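Local coordinates for protein tryptophan--tRNA ligase (Mycoplasma pneumoniae, PDB 2YY5) that probably catalyses the ATP-dependent attachment of tryptophan to tRNA(Trp), as a homodimeric class I aminoacyl-tRNA synthetase, at residues Thr9-Ser14 / Gly24-Leu29; Leu38-Ala43 / Val71-Gln76. The protein carries 1 engineered substitution. One frame throughout, in Å; residues are numbered along the deposited sequence.

Contact 1 (Thr9-Ser14 / Gly24-Leu29). With WSA (5'-O-[(L-tryptophylamino)sulfonyl]adenosine), chain J.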
loop_
_atom_site.group_PDB
_atom_site.type_symbol
_atom_site.label_atom_id
_atom_site.label_comp_id
_atom_site.label_asym_id
_atom_site.label_seq_id
_atom_site.Cartn_x
_atom_site.Cartn_y
_atom_site.Cartn_z
ATOM N N THR B 9 -15.910 -6.637 9.928
ATOM C CA THR B 9 -14.849 -7.456 10.504
ATOM C C THR B 9 -14.191 -8.277 9.414
ATOM O O THR B 9 -14.825 -8.632 8.411
ATOM C CB THR B 9 -15.360 -8.409 11.632
ATOM O OG1 THR B 9 -14.232 -8.931 12.345
ATOM C CG2 THR B 9 -16.164 -9.581 11.070
ATOM N N GLY B 10 -12.906 -8.554 9.607
ATOM C CA GLY B 10 -12.169 -9.332 8.638
ATOM C C GLY B 10 -11.502 -10.528 9.281
ATOM O O GLY B 10 -11.056 -10.463 10.429
ATOM N N ILE B 11 -11.444 -11.630 8.543
ATOM C CA ILE B 11 -10.814 -12.845 9.041
ATOM C C ILE B 11 -9.792 -13.333 8.032
ATOM O O ILE B 11 -10.081 -13.442 6.838
ATOM C CB ILE B 11 -11.845 -13.971 9.274
ATOM C CG1 ILE B 11 -12.900 -13.518 10.293
ATOM C CG2 ILE B 11 -11.137 -15.223 9.781
ATOM C CD1 ILE B 11 -14.125 -14.414 10.350
ATOM N N GLN B 12 -8.587 -13.613 8.518
ATOM C CA GLN B 12 -7.516 -14.116 7.668
ATOM C C GLN B 12 -7.751 -15.614 7.478
ATOM O O GLN B 12 -8.128 -16.314 8.423
ATOM C CB GLN B 12 -6.158 -13.880 8.334
ATOM C CG GLN B 12 -5.312 -12.793 7.693
ATOM C CD GLN B 12 -3.998 -12.554 8.432
ATOM O OE1 GLN B 12 -3.982 -12.018 9.546
ATOM N NE2 GLN B 12 -2.890 -12.960 7.816
ATOM N N ALA B 13 -7.547 -16.106 6.260
ATOM C CA ALA B 13 -7.738 -17.527 5.993
ATOM C C ALA B 13 -6.471 -18.281 6.383
ATOM O O ALA B 13 -5.371 -17.725 6.344
ATOM C CB ALA B 13 -8.067 -17.757 4.515
ATOM N N SER B 14 -6.637 -19.548 6.751
ATOM C CA SER B 14 -5.525 -20.383 7.165
ATOM C C SER B 14 -6.002 -21.774 7.565
ATOM O O SER B 14 -7.022 -21.923 8.249
ATOM C CB SER B 14 -4.808 -19.740 8.356
ATOM O OG SER B 14 -3.907 -20.648 8.957
ATOM N N GLY B 24 -14.117 -16.343 19.174
ATOM C CA GLY B 24 -13.828 -14.923 19.172
ATOM C C GLY B 24 -14.776 -14.050 18.374
ATOM O O GLY B 24 -15.140 -12.958 18.823
ATOM N N VAL B 25 -15.183 -14.522 17.195
ATOM C CA VAL B 25 -16.054 -13.741 16.321
ATOM C C VAL B 25 -17.063 -14.540 15.515
ATOM O O VAL B 25 -18.214 -14.138 15.398
ATOM C CB VAL B 25 -15.227 -12.904 15.310
ATOM C CG1 VAL B 25 -14.466 -11.820 16.034
ATOM C CG2 VAL B 25 -14.252 -13.806 14.555
ATOM N N MET B 26 -16.627 -15.655 14.941
ATOM C CA MET B 26 -17.508 -16.486 14.128
ATOM C C MET B 26 -18.849 -16.821 14.764
ATOM O O MET B 26 -19.894 -16.577 14.167
ATOM C CB MET B 26 -16.797 -17.782 13.730
ATOM C CG MET B 26 -15.726 -17.570 12.692
ATOM S SD MET B 26 -14.910 -19.070 12.139
ATOM C CE MET B 26 -13.513 -18.339 11.258
ATOM N N GLN B 27 -18.821 -17.381 15.970
ATOM C CA GLN B 27 -20.043 -17.765 16.677
ATOM C C GLN B 27 -21.088 -16.657 16.824
ATOM O O GLN B 27 -22.290 -16.918 16.729
ATOM C CB GLN B 27 -19.703 -18.316 18.072
ATOM C CG GLN B 27 -20.901 -18.361 19.020
ATOM C CD GLN B 27 -20.558 -18.878 20.399
ATOM O OE1 GLN B 27 -20.496 -20.085 20.619
ATOM N NE2 GLN B 27 -20.326 -17.964 21.338
ATOM N N SER B 28 -20.642 -15.430 17.062
ATOM C CA SER B 28 -21.575 -14.326 17.239
ATOM C C SER B 28 -22.017 -13.709 15.920
ATOM O O SER B 28 -22.834 -12.789 15.897
ATOM C CB SER B 28 -20.950 -13.250 18.128
ATOM O OG SER B 28 -19.831 -12.673 17.498
ATOM N N LEU B 29 -21.482 -14.225 14.823
ATOM C CA LEU B 29 -21.813 -13.732 13.490
ATOM C C LEU B 29 -23.292 -13.901 13.179
ATOM O O LEU B 29 -23.882 -13.083 12.484
ATOM C CB LEU B 29 -20.991 -14.489 12.453
ATOM C CG LEU B 29 -20.066 -13.679 11.556
ATOM C CD1 LEU B 29 -19.376 -12.574 12.339
ATOM C CD2 LEU B 29 -19.066 -14.634 10.934
HETATM C CD2 WSA J . -9.500 -7.350 10.428
HETATM C CE3 WSA J . -10.413 -7.648 11.433
HETATM C CZ3 WSA J . -11.425 -6.743 11.730
HETATM C CH2 WSA J . -11.519 -5.546 11.024
HETATM C CZ2 WSA J . -10.604 -5.251 10.021
HETATM C CE2 WSA J . -9.592 -6.157 9.725
HETATM N N11 WSA J . -8.613 -6.149 8.823
HETATM C CD1 WSA J . -7.913 -7.275 8.920
HETATM C CG WSA J . -8.420 -8.038 9.887
HETATM C CB WSA J . -7.914 -9.417 10.303
HETATM C CA WSA J . -7.426 -9.424 11.754
HETATM N NH3 WSA J . -6.359 -8.433 11.943
HETATM C C WSA J . -6.896 -10.820 12.089
HETATM O O WSA J . -5.790 -11.172 11.693
HETATM N NS WSA J . -7.683 -11.611 12.810
HETATM S S WSA J . -7.245 -13.171 12.620
HETATM O O1S WSA J . -7.358 -13.565 11.177
HETATM O O2S WSA J . -5.822 -13.364 13.056
HETATM O "O5'" WSA J . -8.144 -13.938 13.428
HETATM C "C5'" WSA J . -9.551 -13.751 13.246
HETATM C "C4'" WSA J . -10.302 -13.318 14.509
HETATM O "O4'" WSA J . -10.079 -14.276 15.560
HETATM C "C3'" WSA J . -9.864 -11.958 15.057
HETATM O "O3'" WSA J . -11.005 -11.246 15.545
HETATM C "C2'" WSA J . -8.971 -12.365 16.228
HETATM O "O2'" WSA J . -8.952 -11.320 17.205
HETATM C "C1'" WSA J . -9.800 -13.533 16.756
HETATM N N9 WSA J . -8.984 -14.361 17.677
HETATM C C8 WSA J . -7.787 -14.866 17.389
HETATM N N7 WSA J . -7.356 -15.607 18.406
HETATM C C5 WSA J . -8.290 -15.573 19.354
HETATM C C4 WSA J . -9.324 -14.770 18.891
HETATM N N3 WSA J . -10.398 -14.573 19.674
HETATM C C2 WSA J . -10.475 -15.136 20.868
HETATM N N1 WSA J . -9.510 -15.907 21.334
HETATM C C6 WSA J . -8.408 -16.148 20.608
HETATM N N6 WSA J . -7.442 -16.939 21.075
#
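Gln12 N donates to O1S of the sulfamoyl group of WSA, the tryptophanyl-adenylate analogue, at 2.9 Å and with an N-H...O angle of 156°. Further back along Thr9-Ser14, the strand runs past the tryptophan end: the Gly10 carbonyl lies beside the indole ring of WSA, against which Gly10 packs as bare backbone. Thr9 OG1 touches the same ring and is itself bonded to Pro152 O. From Gly24-Leu29 the helix closes on the ribose and base. Gly24 CA lies 3.5 Å from WSA N3, while Val25 CG1 sits 3.5 Å from WSA O3'. Behind the ligand, the closest side-chain contacts between the two segments are those of Ile11. Its CD1, carried on an extended arm (chi2 167°), reaches Met26 CE at 4.1 Å and Val25 CG2 at 4.3 Å; its CG2 branch is turned to WSA C5'. This is the first strand and following helix of the class I Rossmann fold, and Ala13 and Ser14 open what is predicted to be the 'HIGH' region. O1S probably takes the place of a phosphate oxygen of the true adenylate, so the bond from Gln12 N is consistent with main-chain recognition of that phosphate, backed by an apolar seam.

Contact 2 (Leu38-Ala43 / Val71-Gln76)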
loop_
_atom_site.group_PDB
_atom_site.type_symbol
_atom_site.label_atom_id
_atom_site.label_comp_id
_atom_site.label_asym_id
_atom_site.label_seq_id
_atom_site.Cartn_x
_atom_site.Cartn_y
_atom_site.Cartn_z
ATOM N N LEU B 38 -24.315 -6.294 8.393
ATOM C CA LEU B 38 -23.011 -6.908 8.582
ATOM C C LEU B 38 -22.138 -7.080 7.353
ATOM O O LEU B 38 -22.591 -7.513 6.296
ATOM C CB LEU B 38 -23.195 -8.265 9.278
ATOM C CG LEU B 38 -21.974 -9.176 9.474
ATOM C CD1 LEU B 38 -20.937 -8.478 10.362
ATOM C CD2 LEU B 38 -22.421 -10.500 10.109
ATOM N N PHE B 39 -20.869 -6.728 7.525
ATOM C CA PHE B 39 -19.863 -6.842 6.485
ATOM C C PHE B 39 -18.778 -7.739 7.027
ATOM O O PHE B 39 -18.271 -7.513 8.127
ATOM C CB PHE B 39 -19.267 -5.473 6.158
ATOM C CG PHE B 39 -20.126 -4.644 5.259
ATOM C CD1 PHE B 39 -20.134 -4.872 3.889
ATOM C CD2 PHE B 39 -20.941 -3.643 5.782
ATOM C CE1 PHE B 39 -20.942 -4.116 3.050
ATOM C CE2 PHE B 39 -21.754 -2.879 4.954
ATOM C CZ PHE B 39 -21.754 -3.114 3.584
ATOM N N VAL B 40 -18.434 -8.762 6.255
ATOM C CA VAL B 40 -17.396 -9.706 6.632
ATOM C C VAL B 40 -16.545 -10.041 5.408
ATOM O O VAL B 40 -17.075 -10.261 4.315
ATOM C CB VAL B 40 -18.015 -11.000 7.181
ATOM C CG1 VAL B 40 -16.918 -11.948 7.667
ATOM C CG2 VAL B 40 -18.966 -10.662 8.292
ATOM N N PHE B 41 -15.230 -10.089 5.580
ATOM C CA PHE B 41 -14.371 -10.406 4.452
ATOM C C PHE B 41 -13.178 -11.292 4.805
ATOM O O PHE B 41 -12.736 -11.358 5.959
ATOM C CB PHE B 41 -13.865 -9.119 3.771
ATOM C CG PHE B 41 -12.975 -8.272 4.645
ATOM C CD1 PHE B 41 -13.518 -7.355 5.545
ATOM C CD2 PHE B 41 -11.588 -8.406 4.580
ATOM C CE1 PHE B 41 -12.695 -6.582 6.372
ATOM C CE2 PHE B 41 -10.753 -7.638 5.401
ATOM C CZ PHE B 41 -11.309 -6.725 6.298
ATOM N N VAL B 42 -12.680 -11.980 3.786
ATOM C CA VAL B 42 -11.527 -12.849 3.910
ATOM C C VAL B 42 -10.360 -11.904 3.658
ATOM O O VAL B 42 -10.151 -11.452 2.539
ATOM C CB VAL B 42 -11.567 -13.947 2.829
ATOM C CG1 VAL B 42 -10.290 -14.794 2.875
ATOM C CG2 VAL B 42 -12.801 -14.807 3.033
ATOM N N ALA B 43 -9.609 -11.598 4.707
ATOM C CA ALA B 43 -8.497 -10.667 4.600
ATOM C C ALA B 43 -7.205 -11.244 3.980
ATOM O O ALA B 43 -6.162 -11.309 4.633
ATOM C CB ALA B 43 -8.216 -10.079 5.978
ATOM N N VAL B 71 -21.074 -22.290 9.206
ATOM C CA VAL B 71 -21.329 -21.795 10.537
ATOM C C VAL B 71 -22.619 -21.003 10.657
ATOM O O VAL B 71 -23.156 -20.869 11.752
ATOM C CB VAL B 71 -20.127 -20.982 11.013
ATOM C CG1 VAL B 71 -20.536 -19.997 12.075
ATOM C CG2 VAL B 71 -19.073 -21.944 11.547
ATOM N N GLY B 72 -23.130 -20.492 9.542
ATOM C CA GLY B 72 -24.374 -19.741 9.602
ATOM C C GLY B 72 -24.373 -18.353 8.981
ATOM O O GLY B 72 -25.416 -17.696 8.938
ATOM N N LEU B 73 -23.217 -17.887 8.515
ATOM C CA LEU B 73 -23.151 -16.573 7.883
ATOM C C LEU B 73 -24.001 -16.700 6.622
ATOM O O LEU B 73 -23.712 -17.517 5.738
ATOM C CB LEU B 73 -21.703 -16.214 7.534
ATOM C CG LEU B 73 -21.455 -14.802 7.001
ATOM C CD1 LEU B 73 -21.952 -13.758 7.993
ATOM C CD2 LEU B 73 -19.966 -14.628 6.750
ATOM N N ASP B 74 -25.056 -15.897 6.557
ATOM C CA ASP B 74 -25.996 -15.930 5.439
ATOM C C ASP B 74 -25.794 -14.787 4.458
ATOM O O ASP B 74 -26.021 -13.632 4.796
ATOM C CB ASP B 74 -27.432 -15.881 5.977
ATOM C CG ASP B 74 -28.475 -16.176 4.912
ATOM O OD1 ASP B 74 -28.115 -16.279 3.718
ATOM O OD2 ASP B 74 -29.665 -16.303 5.279
ATOM N N PRO B 75 -25.378 -15.100 3.221
ATOM C CA PRO B 75 -25.153 -14.069 2.201
ATOM C C PRO B 75 -26.404 -13.271 1.831
ATOM O O PRO B 75 -26.326 -12.285 1.097
ATOM C CB PRO B 75 -24.569 -14.859 1.024
ATOM C CG PRO B 75 -25.137 -16.238 1.214
ATOM C CD PRO B 75 -25.029 -16.437 2.705
ATOM N N GLN B 76 -27.558 -13.694 2.336
ATOM C CA GLN B 76 -28.799 -12.973 2.070
ATOM C C GLN B 76 -29.042 -11.965 3.192
ATOM O O GLN B 76 -29.732 -10.966 3.002
ATOM C CB GLN B 76 -29.995 -13.927 1.988
ATOM C CG GLN B 76 -30.072 -14.770 0.723
ATOM C CD GLN B 76 -31.432 -15.431 0.570
ATOM O OE1 GLN B 76 -32.422 -14.775 0.240
ATOM N NE2 GLN B 76 -31.490 -16.731 0.827
#
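Leu73 reaches across to the strand Leu38-Ala43 and divides its two methyls between Leu38 and Val40, the pair on the face turned to it. CD1 of Leu73 meets CD2 of Leu38 at 3.9 Å, the two side chains passing at a slant. The other branch, CD2, comes end-on to Val40, 4.1 Å from its CB and 4.2 Å from its CG1. With CG of Leu73 held trans to its own backbone N (chi1 -174°), the fork extends far enough to span both neighbours, although the closest CA atoms, those of Val40 and Leu73, are 9.0 Å apart. The segment Val71-Gln76 is the turn that takes the chain from helix 54-71 into strand 78-82, and so completes a beta-alpha-beta crossover between adjacent parallel strands of the Rossmann fold. Gly72, with positive phi (127°), closes the helix in a Schellman motif, and Leu73 follows it over the face of the sheet, where Leu68 and Leu80 also pack on it. Beyond Leu73 the chain turns outward: Asp74 OD1 accepts from Gln76 N at 3.0 Å in an Asx turn, the donor lying above the carboxylate plane, while Asp74 N is bonded to Gln33 OE1 of helix 29-35.

How the contacts relate
Contact 1 and contact 2 lie in series along the chain, their centres about 9 Å apart, and share one parallel sheet in which strands 6-11 and 37-42 are neighbours. Two probable backbone hydrogen bonds join them, Ile11 N to Phe41 O and Ala43 N to Ile11 O, each 2.9 Å. Packing adds to this where Gly10 CA meets Phe41 CE1 at 3.6 Å. Contact 1 lines the WSA pocket directly; contact 2 stands behind it: the Val40 side chain is about 9 Å from the bound WSA, although Phe41 of the same strand touches the ligand. Leu29, at the end of contact 1, packs on Leu73 of contact 2, tying their apolar sides together.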